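PDB 5CWF: designed helical repeat protein from Synthetic construct, which has no assigned biological function but forms a computationally designed helical repeat fold built of successive helices joined by short turns. Local coordinates for residues 10-15 / 29-34; 18-21 / 27-30; 36-41 / 56-61. All blocks are in the same frame, centred on the assembly; numbering follows the deposited sequence.

Contact 1: 10-15 / 29-34; sequences EALKKA and REIERA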
ATOM      1  N   GLU A  10       7.012 -15.811   3.958  1.00 38.92           N
ATOM      2  CA  GLU A  10       8.329 -16.403   4.143  1.00 40.51           C
ATOM      3  C   GLU A  10       9.340 -15.620   3.313  1.00 34.18           C
ATOM      4  O   GLU A  10      10.490 -15.425   3.738  1.00 33.39           O
ATOM      5  CB  GLU A  10       8.302 -17.892   3.778  1.00 53.74           C
ATOM      6  CG  GLU A  10       7.560 -18.735   4.823  1.00 67.69           C
ATOM      7  CD  GLU A  10       7.253 -20.154   4.364  1.00 82.91           C
ATOM      8  OE1 GLU A  10       7.419 -20.452   3.160  1.00 87.69           O
ATOM      9  OE2 GLU A  10       6.842 -20.974   5.214  1.00 88.60           O
ATOM     10  N   ALA A  11       8.918 -15.137   2.149  1.00 35.17           N
ATOM     11  CA  ALA A  11       9.809 -14.338   1.301  1.00 34.96           C
ATOM     12  C   ALA A  11      10.059 -12.965   1.937  1.00 31.98           C
ATOM     13  O   ALA A  11      11.158 -12.395   1.816  1.00 29.79           O
ATOM     14  CB  ALA A  11       9.230 -14.180  -0.089  1.00 38.84           C
ATOM     15  N   LEU A  12       9.028 -12.418   2.575  1.00 30.44           N
ATOM     16  CA  LEU A  12       9.168 -11.156   3.296  1.00 27.15           C
ATOM     17  C   LEU A  12      10.142 -11.307   4.446  1.00 25.57           C
ATOM     18  O   LEU A  12      10.943 -10.417   4.687  1.00 29.89           O
ATOM     19  CB  LEU A  12       7.824 -10.670   3.817  1.00 29.24           C
ATOM     20  CG  LEU A  12       6.971 -10.025   2.727  1.00 32.19           C
ATOM     21  CD1 LEU A  12       5.523  -9.892   3.224  1.00 33.73           C
ATOM     22  CD2 LEU A  12       7.541  -8.682   2.328  1.00 29.05           C
ATOM     23  N   LYS A  13      10.055 -12.421   5.165  1.00 27.11           N
ATOM     24  CA  LYS A  13      10.984 -12.684   6.261  1.00 31.12           C
ATOM     25  C   LYS A  13      12.423 -12.753   5.719  1.00 32.93           C
ATOM     26  O   LYS A  13      13.363 -12.277   6.361  1.00 29.45           O
ATOM     27  CB  LYS A  13      10.595 -13.971   6.980  1.00 32.60           C
ATOM     28  CG  LYS A  13      11.365 -14.241   8.250  1.00 39.19           C
ATOM     29  CD  LYS A  13      10.817 -15.467   8.968  1.00 43.31           C
ATOM     30  CE  LYS A  13      11.495 -15.699  10.303  1.00 47.99           C
ATOM     31  NZ  LYS A  13      12.787 -16.430  10.164  1.00 49.76           N
ATOM     32  N   LYS A  14      12.591 -13.324   4.535  1.00 34.21           N
ATOM     33  CA  LYS A  14      13.903 -13.348   3.890  1.00 35.57           C
ATOM     34  C   LYS A  14      14.353 -11.961   3.464  1.00 29.14           C
ATOM     35  O   LYS A  14      15.548 -11.643   3.515  1.00 27.27           O
ATOM     36  CB  LYS A  14      13.900 -14.260   2.657  1.00 43.00           C
ATOM     37  CG  LYS A  14      14.653 -15.567   2.818  1.00 59.12           C
ATOM     38  CD  LYS A  14      13.814 -16.651   3.444  1.00 71.97           C
ATOM     39  CE  LYS A  14      14.366 -18.027   3.102  1.00 81.52           C
ATOM     40  NZ  LYS A  14      13.365 -19.098   3.343  1.00 87.28           N
ATOM     41  N   ALA A  15      13.411 -11.142   3.012  1.00 26.40           N
ATOM     42  CA  ALA A  15      13.727  -9.778   2.604  1.00 24.58           C
ATOM     43  C   ALA A  15      14.198  -8.927   3.788  1.00 22.69           C
ATOM     44  O   ALA A  15      15.063  -8.056   3.637  1.00 22.97           O
ATOM     45  CB  ALA A  15      12.514  -9.130   1.945  1.00 26.59           C
ATOM     46  N   ARG A  29      13.082  -2.582   9.250  0.56 23.04           N
ATOM     47  CA  ARG A  29      12.061  -2.282  10.247  0.56 23.57           C
ATOM     48  C   ARG A  29      10.710  -2.058   9.595  0.56 22.62           C
ATOM     49  O   ARG A  29       9.687  -2.579  10.048  0.56 21.56           O
ATOM     50  CB  ARG A  29      12.443  -1.032  11.043  0.56 24.83           C
ATOM     51  CG  ARG A  29      11.376  -0.534  12.023  0.56 26.23           C
ATOM     52  CD  ARG A  29      11.845   0.741  12.726  0.56 29.15           C
ATOM     53  NE  ARG A  29      11.824   1.903  11.834  0.56 33.21           N
ATOM     54  CZ  ARG A  29      12.704   2.904  11.865  0.56 36.97           C
ATOM     55  NH1 ARG A  29      13.700   2.910  12.740  0.56 42.77           N
ATOM     56  NH2 ARG A  29      12.581   3.910  11.015  0.56 35.47           N
ATOM     57  N   GLU A  30      10.712  -1.306   8.506  1.00 23.68           N
ATOM     58  CA  GLU A  30       9.453  -0.957   7.863  1.00 26.05           C
ATOM     59  C   GLU A  30       8.836  -2.157   7.146  1.00 23.23           C
ATOM     60  O   GLU A  30       7.610  -2.314   7.131  1.00 22.59           O
ATOM     61  CB  GLU A  30       9.656   0.192   6.882  1.00 32.03           C
ATOM     62  CG  GLU A  30       8.387   0.961   6.589  1.00 40.02           C
ATOM     63  CD  GLU A  30       7.910   1.766   7.800  1.00 51.47           C
ATOM     64  OE1 GLU A  30       6.685   1.958   7.962  1.00 51.74           O
ATOM     65  OE2 GLU A  30       8.771   2.228   8.579  1.00 57.55           O
ATOM     66  N   ILE A  31       9.664  -3.001   6.539  1.00 22.61           N
ATOM     67  CA  ILE A  31       9.128  -4.224   5.943  1.00 25.66           C
ATOM     68  C   ILE A  31       8.515  -5.090   7.042  1.00 27.17           C
ATOM     69  O   ILE A  31       7.397  -5.608   6.910  1.00 28.40           O
ATOM     70  CB  ILE A  31      10.220  -5.018   5.199  1.00 26.16           C
ATOM     71  CG1 ILE A  31      10.742  -4.206   4.026  1.00 27.56           C
ATOM     72  CG2 ILE A  31       9.691  -6.397   4.781  1.00 25.28           C
ATOM     73  CD1 ILE A  31      11.928  -4.854   3.316  1.00 27.34           C
ATOM     74  N   GLU A  32       9.224  -5.215   8.162  1.00 25.19           N
ATOM     75  CA  GLU A  32       8.715  -6.006   9.259  1.00 25.34           C
ATOM     76  C   GLU A  32       7.417  -5.424   9.823  1.00 27.61           C
ATOM     77  O   GLU A  32       6.483  -6.176  10.095  1.00 26.31           O
ATOM     78  CB  GLU A  32       9.785  -6.150  10.362  1.00 30.34           C
ATOM     79  CG  GLU A  32       9.446  -7.248  11.333  1.00 37.35           C
ATOM     80  CD  GLU A  32      10.561  -7.556  12.333  1.00 47.72           C
ATOM     81  OE1 GLU A  32      11.756  -7.349  12.002  1.00 43.51           O
ATOM     82  OE2 GLU A  32      10.233  -8.014  13.449  1.00 56.86           O
ATOM     83  N   ARG A  33       7.331  -4.098   9.961  1.00 26.65           N
ATOM     84  CA  ARG A  33       6.088  -3.472  10.422  1.00 24.11           C
ATOM     85  C   ARG A  33       4.911  -3.783   9.500  1.00 22.85           C
ATOM     86  O   ARG A  33       3.819  -4.060   9.976  1.00 26.06           O
ATOM     87  CB  ARG A  33       6.238  -1.955  10.554  1.00 27.24           C
ATOM     88  CG  ARG A  33       5.036  -1.311  11.246  1.00 35.89           C
ATOM     89  CD  ARG A  33       5.331   0.131  11.652  1.00 36.06           C
ATOM     90  NE  ARG A  33       5.175   1.081  10.555  1.00 37.55           N
ATOM     91  CZ  ARG A  33       4.018   1.648  10.214  1.00 39.69           C
ATOM     92  NH1 ARG A  33       2.902   1.341  10.870  1.00 38.95           N
ATOM     93  NH2 ARG A  33       3.976   2.519   9.214  1.00 38.07           N
ATOM     94  N   ALA A  34       5.110  -3.684   8.190  1.00 22.69           N
ATOM     95  CA  ALA A  34       4.053  -3.977   7.245  1.00 23.23           C
ATOM     96  C   ALA A  34       3.632  -5.443   7.319  1.00 26.26           C
ATOM     97  O   ALA A  34       2.446  -5.753   7.355  1.00 28.05           O
ATOM     98  CB  ALA A  34       4.500  -3.607   5.807  1.00 22.97           C
TER
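Glu30 OE1 is gripped twice by Arg33, one turn further along helix 25-44, while Leu12 and Ile31 of the two segments meet on the inner side of the helix pair. This is the first helical hairpin of the designed repeat protein, with 10-15 on helix 3-21 and 29-34 on helix 25-44. Arg33 approaches the carboxylate side-on: NH2 lies 3.0 Å from Glu30 OE1 and meets it nearly along the C-O axis, whereas NE, 3.1 Å from the same Glu30 OE1, comes in 46° above the carboxylate plane. Both bonds are bent, but OE1 stays close to the guanidinium plane. Arg33 also forms salt bridges with Glu82 and Glu85 of helix 70-89, residues that themselves belong to a calcium site, and thereby ties helix 25-44 to helix 70-89.

Across the segments the meeting side chains are apolar. Ile31 points at helix 3-21, and with CG1 beside the backbone N (chi1 -64°) its CG2 branch is left to face Leu12. Leu12 starts out at a tangent, and its leucine fork brings one methyl back across the gap. Val16 and Ala65 add further cover around Ile31. The other branch of Ile31 reaches the neighbouring turn, where CD1 sits 4.5 Å from Ala15 O; the closer meeting is Leu12 CD2 with Ile31 CG2, at 4.0 Å.

Contact 2: 18-21 / 27-30; sequences LAKK and VARE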
ATOM      1  N   LEU A  18      17.761 -10.053   4.577  1.00 25.35           N
ATOM      2  CA  LEU A  18      18.663  -9.513   3.578  1.00 25.90           C
ATOM      3  C   LEU A  18      18.896  -8.025   3.797  1.00 24.85           C
ATOM      4  O   LEU A  18      20.004  -7.538   3.653  1.00 26.53           O
ATOM      5  CB  LEU A  18      18.107  -9.753   2.178  1.00 26.17           C
ATOM      6  CG  LEU A  18      18.969  -9.213   1.038  1.00 32.41           C
ATOM      7  CD1 LEU A  18      20.384  -9.785   1.097  1.00 37.31           C
ATOM      8  CD2 LEU A  18      18.326  -9.536  -0.306  1.00 36.29           C
ATOM      9  N   ALA A  19      17.834  -7.290   4.104  1.00 22.14           N
ATOM     10  CA  ALA A  19      17.981  -5.875   4.419  1.00 19.79           C
ATOM     11  C   ALA A  19      18.927  -5.695   5.603  1.00 18.95           C
ATOM     12  O   ALA A  19      19.786  -4.789   5.600  1.00 19.72           O
ATOM     13  CB  ALA A  19      16.606  -5.243   4.733  1.00 23.21           C
ATOM     14  N   LYS A  20      18.759  -6.507   6.645  1.00 20.26           N
ATOM     15  CA  LYS A  20      19.636  -6.370   7.803  1.00 20.09           C
ATOM     16  C   LYS A  20      21.083  -6.671   7.421  1.00 21.10           C
ATOM     17  O   LYS A  20      22.009  -6.010   7.897  1.00 20.53           O
ATOM     18  CB  LYS A  20      19.201  -7.272   8.944  1.00 22.48           C
ATOM     19  CG  LYS A  20      17.896  -6.827   9.570  1.00 24.36           C
ATOM     20  CD  LYS A  20      17.514  -7.706  10.748  1.00 27.02           C
ATOM     21  CE  LYS A  20      16.342  -7.132  11.535  1.00 31.32           C
ATOM     22  NZ  LYS A  20      16.123  -7.978  12.726  1.00 35.53           N
ATOM     23  N   LYS A  21      21.263  -7.683   6.587  1.00 23.66           N
ATOM     24  CA  LYS A  21      22.614  -8.110   6.168  1.00 26.25           C
ATOM     25  C   LYS A  21      23.371  -6.960   5.508  1.00 25.02           C
ATOM     26  O   LYS A  21      24.596  -6.819   5.692  1.00 24.85           O
ATOM     27  CB  LYS A  21      22.518  -9.300   5.192  1.00 29.10           C
ATOM     28  CG  LYS A  21      23.841  -9.912   4.768  1.00 37.80           C
ATOM     29  CD  LYS A  21      23.578 -11.027   3.739  1.00 48.06           C
ATOM     30  CE  LYS A  21      24.851 -11.702   3.238  1.00 57.22           C
ATOM     31  NZ  LYS A  21      25.751 -10.782   2.479  1.00 62.08           N
ATOM     32  N   VAL A  27      15.003   0.096   6.600  1.00 24.62           N
ATOM     33  CA  VAL A  27      14.202  -0.583   5.585  1.00 25.54           C
ATOM     34  C   VAL A  27      13.633  -1.862   6.178  1.00 24.46           C
ATOM     35  O   VAL A  27      12.462  -2.189   5.989  1.00 25.21           O
ATOM     36  CB  VAL A  27      15.031  -0.942   4.317  1.00 28.40           C
ATOM     37  CG1 VAL A  27      14.165  -1.718   3.334  1.00 31.54           C
ATOM     38  CG2 VAL A  27      15.542   0.295   3.651  1.00 29.00           C
ATOM     39  N   ALA A  28      14.493  -2.605   6.878  1.00 21.44           N
ATOM     40  CA  ALA A  28      14.111  -3.861   7.468  1.00 21.15           C
ATOM     41  C   ALA A  28      12.985  -3.663   8.484  1.00 22.48           C
ATOM     42  O   ALA A  28      12.026  -4.454   8.549  1.00 20.28           O
ATOM     43  CB  ALA A  28      15.329  -4.497   8.130  1.00 22.09           C
ATOM     44  N   ARG A  29      13.082  -2.582   9.250  0.56 23.04           N
ATOM     45  CA  ARG A  29      12.061  -2.282  10.247  0.56 23.57           C
ATOM     46  C   ARG A  29      10.710  -2.058   9.595  0.56 22.62           C
ATOM     47  O   ARG A  29       9.687  -2.579  10.048  0.56 21.56           O
ATOM     48  CB  ARG A  29      12.443  -1.032  11.043  0.56 24.83           C
ATOM     49  CG  ARG A  29      11.376  -0.534  12.023  0.56 26.23           C
ATOM     50  CD  ARG A  29      11.845   0.741  12.726  0.56 29.15           C
ATOM     51  NE  ARG A  29      11.824   1.903  11.834  0.56 33.21           N
ATOM     52  CZ  ARG A  29      12.704   2.904  11.865  0.56 36.97           C
ATOM     53  NH1 ARG A  29      13.700   2.910  12.740  0.56 42.77           N
ATOM     54  NH2 ARG A  29      12.581   3.910  11.015  0.56 35.47           N
ATOM     55  N   GLU A  30      10.712  -1.306   8.506  1.00 23.68           N
ATOM     56  CA  GLU A  30       9.453  -0.957   7.863  1.00 26.05           C
ATOM     57  C   GLU A  30       8.836  -2.157   7.146  1.00 23.23           C
ATOM     58  O   GLU A  30       7.610  -2.314   7.131  1.00 22.59           O
ATOM     59  CB  GLU A  30       9.656   0.192   6.882  1.00 32.03           C
ATOM     60  CG  GLU A  30       8.387   0.961   6.589  1.00 40.02           C
ATOM     61  CD  GLU A  30       7.910   1.766   7.800  1.00 51.47           C
ATOM     62  OE1 GLU A  30       6.685   1.958   7.962  1.00 51.74           O
ATOM     63  OE2 GLU A  30       8.771   2.228   8.579  1.00 57.55           O
TER
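Val27 and Ala28 both point at helix 3-21, where Ala19 and Lys20 receive them near the end of that helix. Val27 comes first and stays at the margin: with CG1 anti to the backbone N (chi1 177°), this methyl stops 4.5 Å from Ala19 CB, a loose apolar approach. The valine also touches Arg74 of helix 70-89, so it lies where three helices come together.

Ala28 carries the contact. Its methyl is aimed at the methyl of Ala19, which is aimed back, and the two CB atoms are 3.7 Å apart. Ala19 CB also reaches the backbone beyond, lying 4.0 Å from Ala28 CA. With nothing larger than a methyl group on either side, the helices can run very close here, and the CA atoms of Ala19 and Ala28 are separated by 5.3 Å. Lys20 closes the open flank of the same methyl. Its CG lies beside the backbone N (chi1 -69°) and passes 3.8 Å from Ala28 CB; from there the chain runs fully extended, so the aliphatic root lines the alanine while the ammonium end is carried out to the surface, with the side chain about 5 Å from a bound calcium ion.

The next two side chains turn elsewhere. The guanidinium end of Arg29 runs off from helix 3-21, and the residue touches Arg74, while Glu30 lies against Ala77 and Arg78, both contacts with helix 70-89. A close alanine-to-alanine approach beside a three-residue connection, with a lysine stem along its solvent side, marks this as the tight end of a helical hairpin, the unit from which this designed alpha-helical repeat fold is assembled.

Contact 3: 36-41 / 56-61; sequences KEIVEA and ALAKAV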
ATOM      1  N   LYS A  36       3.931  -7.432   9.829  1.00 28.76           N
ATOM      2  CA  LYS A  36       3.267  -7.715  11.099  1.00 31.81           C
ATOM      3  C   LYS A  36       1.817  -7.223  11.089  1.00 30.03           C
ATOM      4  O   LYS A  36       0.913  -7.896  11.613  1.00 32.08           O
ATOM      5  CB  LYS A  36       4.020  -7.073  12.272  1.00 43.94           C
ATOM      6  CG  LYS A  36       3.293  -7.218  13.617  1.00 61.74           C
ATOM      7  CD  LYS A  36       4.161  -6.806  14.807  1.00 75.28           C
ATOM      8  CE  LYS A  36       5.183  -7.887  15.148  1.00 82.85           C
ATOM      9  NZ  LYS A  36       4.612  -8.986  15.986  1.00 86.52           N
ATOM     10  N   GLU A  37       1.599  -6.059  10.498  0.54 28.61           N
ATOM     11  CA  GLU A  37       0.252  -5.521  10.354  0.54 30.94           C
ATOM     12  C   GLU A  37      -0.651  -6.456   9.531  0.54 30.03           C
ATOM     13  O   GLU A  37      -1.812  -6.696   9.885  0.54 30.69           O
ATOM     14  CB  GLU A  37       0.323  -4.137   9.715  0.54 32.49           C
ATOM     15  CG  GLU A  37      -0.906  -3.297   9.934  0.54 34.73           C
ATOM     16  CD  GLU A  37      -1.104  -2.883  11.381  0.54 42.79           C
ATOM     17  OE1 GLU A  37      -2.258  -2.597  11.760  0.54 43.09           O
ATOM     18  OE2 GLU A  37      -0.109  -2.832  12.138  0.54 45.78           O
ATOM     19  N   ILE A  38      -0.114  -6.970   8.430  1.00 31.82           N
ATOM     20  CA  ILE A  38      -0.832  -7.895   7.564  1.00 33.30           C
ATOM     21  C   ILE A  38      -1.224  -9.153   8.337  1.00 35.05           C
ATOM     22  O   ILE A  38      -2.361  -9.618   8.251  1.00 33.69           O
ATOM     23  CB  ILE A  38       0.019  -8.270   6.329  1.00 29.53           C
ATOM     24  CG1 ILE A  38       0.093  -7.081   5.376  1.00 28.65           C
ATOM     25  CG2 ILE A  38      -0.568  -9.482   5.589  1.00 29.23           C
ATOM     26  CD1 ILE A  38       1.193  -7.200   4.305  1.00 31.40           C
ATOM     27  N   VAL A  39      -0.285  -9.713   9.091  1.00 31.21           N
ATOM     28  CA  VAL A  39      -0.570 -10.928   9.845  1.00 33.30           C
ATOM     29  C   VAL A  39      -1.695 -10.704  10.862  1.00 36.19           C
ATOM     30  O   VAL A  39      -2.582 -11.541  10.983  1.00 36.03           O
ATOM     31  CB  VAL A  39       0.714 -11.457  10.539  1.00 40.21           C
ATOM     32  CG1 VAL A  39       0.400 -12.456  11.645  1.00 42.39           C
ATOM     33  CG2 VAL A  39       1.630 -12.078   9.488  1.00 39.11           C
ATOM     34  N   GLU A  40      -1.669  -9.586  11.583  0.59 34.85           N
ATOM     35  CA  GLU A  40      -2.725  -9.318  12.561  0.59 34.79           C
ATOM     36  C   GLU A  40      -4.072  -9.068  11.871  0.59 35.46           C
ATOM     37  O   GLU A  40      -5.107  -9.497  12.372  0.59 36.79           O
ATOM     38  CB  GLU A  40      -2.363  -8.137  13.469  0.59 35.50           C
ATOM     39  CG  GLU A  40      -2.044  -8.530  14.919  0.59 40.65           C
ATOM     40  CD  GLU A  40      -0.662  -9.127  15.103  0.59 43.35           C
ATOM     41  OE1 GLU A  40      -0.575 -10.338  15.401  0.59 42.43           O
ATOM     42  OE2 GLU A  40       0.334  -8.383  14.972  0.59 48.22           O
ATOM     43  N   ALA A  41      -4.063  -8.385  10.727  1.00 34.45           N
ATOM     44  CA  ALA A  41      -5.295  -8.172   9.967  1.00 36.07           C
ATOM     45  C   ALA A  41      -5.928  -9.509   9.560  1.00 39.40           C
ATOM     46  O   ALA A  41      -7.146  -9.657   9.584  1.00 40.99           O
ATOM     47  CB  ALA A  41      -5.028  -7.308   8.727  1.00 34.41           C
ATOM     48  N   ALA A  56      -1.941  -8.663  -2.311  1.00 29.63           N
ATOM     49  CA  ALA A  56      -1.390  -7.655  -3.205  1.00 27.54           C
ATOM     50  C   ALA A  56      -0.352  -6.807  -2.459  1.00 23.55           C
ATOM     51  O   ALA A  56       0.723  -6.534  -2.985  1.00 26.10           O
ATOM     52  CB  ALA A  56      -2.507  -6.772  -3.779  1.00 29.72           C
ATOM     53  N   LEU A  57      -0.658  -6.402  -1.232  1.00 24.89           N
ATOM     54  CA  LEU A  57       0.280  -5.574  -0.453  1.00 24.18           C
ATOM     55  C   LEU A  57       1.586  -6.293  -0.126  1.00 24.83           C
ATOM     56  O   LEU A  57       2.672  -5.718  -0.274  1.00 23.68           O
ATOM     57  CB  LEU A  57      -0.369  -5.121   0.855  1.00 25.00           C
ATOM     58  CG  LEU A  57      -1.515  -4.105   0.708  1.00 26.48           C
ATOM     59  CD1 LEU A  57      -2.083  -3.720   2.066  1.00 30.30           C
ATOM     60  CD2 LEU A  57      -1.004  -2.854  -0.035  1.00 28.88           C
ATOM     61  N   ALA A  58       1.471  -7.545   0.291  1.00 25.51           N
ATOM     62  CA  ALA A  58       2.630  -8.356   0.607  1.00 30.97           C
ATOM     63  C   ALA A  58       3.534  -8.472  -0.613  1.00 28.26           C
ATOM     64  O   ALA A  58       4.742  -8.279  -0.510  1.00 29.28           O
ATOM     65  CB  ALA A  58       2.186  -9.733   1.090  1.00 34.81           C
ATOM     66  N   LYS A  59       2.957  -8.751  -1.776  1.00 25.41           N
ATOM     67  CA  LYS A  59       3.763  -8.817  -3.009  1.00 24.37           C
ATOM     68  C   LYS A  59       4.390  -7.490  -3.365  1.00 23.39           C
ATOM     69  O   LYS A  59       5.506  -7.453  -3.902  1.00 26.50           O
ATOM     70  CB  LYS A  59       2.931  -9.274  -4.195  1.00 25.42           C
ATOM     71  CG  LYS A  59       2.494 -10.714  -4.158  1.00 30.13           C
ATOM     72  CD  LYS A  59       1.509 -10.944  -5.284  1.00 35.92           C
ATOM     73  CE  LYS A  59       1.095 -12.384  -5.427  1.00 42.27           C
ATOM     74  NZ  LYS A  59       0.058 -12.470  -6.499  1.00 51.62           N
ATOM     75  N   ALA A  60       3.688  -6.392  -3.086  1.00 26.48           N
ATOM     76  CA  ALA A  60       4.206  -5.073  -3.455  1.00 27.88           C
ATOM     77  C   ALA A  60       5.439  -4.736  -2.631  1.00 27.67           C
ATOM     78  O   ALA A  60       6.427  -4.215  -3.154  1.00 24.68           O
ATOM     79  CB  ALA A  60       3.166  -4.018  -3.270  1.00 24.78           C
ATOM     80  N   VAL A  61       5.387  -5.050  -1.347  1.00 24.26           N
ATOM     81  CA  VAL A  61       6.513  -4.773  -0.466  1.00 22.33           C
ATOM     82  C   VAL A  61       7.723  -5.602  -0.893  1.00 25.47           C
ATOM     83  O   VAL A  61       8.844  -5.100  -0.973  1.00 26.35           O
ATOM     84  CB  VAL A  61       6.142  -5.081   1.016  1.00 26.50           C
ATOM     85  CG1 VAL A  61       7.352  -4.943   1.961  1.00 24.68           C
ATOM     86  CG2 VAL A  61       5.056  -4.149   1.458  1.00 28.65           C
TER
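Ile38 sets its CD1 methyl against the backbone of Ala58 and the CB of Leu57, joining helix 25-44 to helix 48-67 in the core of the helical repeat fold. This one methyl makes the tight part of the contact. With CG1 beside the backbone N (chi1 -72°) and the chain extended beyond it, CD1 is held out as the foremost point of the isoleucine and comes 4.0 Å from Ala58 N. It rests equally on the side-chain roots, 4.2 Å from Ala58 CB and 4.3 Å from Leu57 CB. The isobutyl end of Leu57 is directed elsewhere, toward Val84 and Ala103 of the following helices, and Met54 and Val8 add to the hydrophobic surroundings of Ile38 and Ala58 respectively.

Lys36, Glu37 and Glu40 have the opposite character. Lys36 extends into solvent, Glu40 is paired with Arg43 of its own helix, and Glu37 forms a salt bridge with Arg88 of helix 70-89; these polar groups lie well away from 56-61. The second branch of Ile38 also stays back from 56-61, its CG2 5.3 Å from Ala58 CB.

How the contacts relate
Contacts 1 and 2 are successive levels of one interface between helices 3-21 and 25-44, with centres 7 Å apart and Arg29 and Glu30 in common; contact 2 lies nearer the turn. Contact 3 follows in sequence, turning helix 25-44 against helix 48-67, its centre 9 Å from that of contact 1. The two share one core: Val61 CG1 lies 3.8 Å from Leu12 CD2 and 3.9 Å from Ile31 CG2, and Ala58 CB 4.0 Å from Leu12 CD1. Contacts 2 and 3, centres 16 Å apart, do not touch, with nearest atoms about 6 Å apart. A bound calcium ion lies nearer contact 2 than contact 1, where the Ile31 side chain is about 11 Å off.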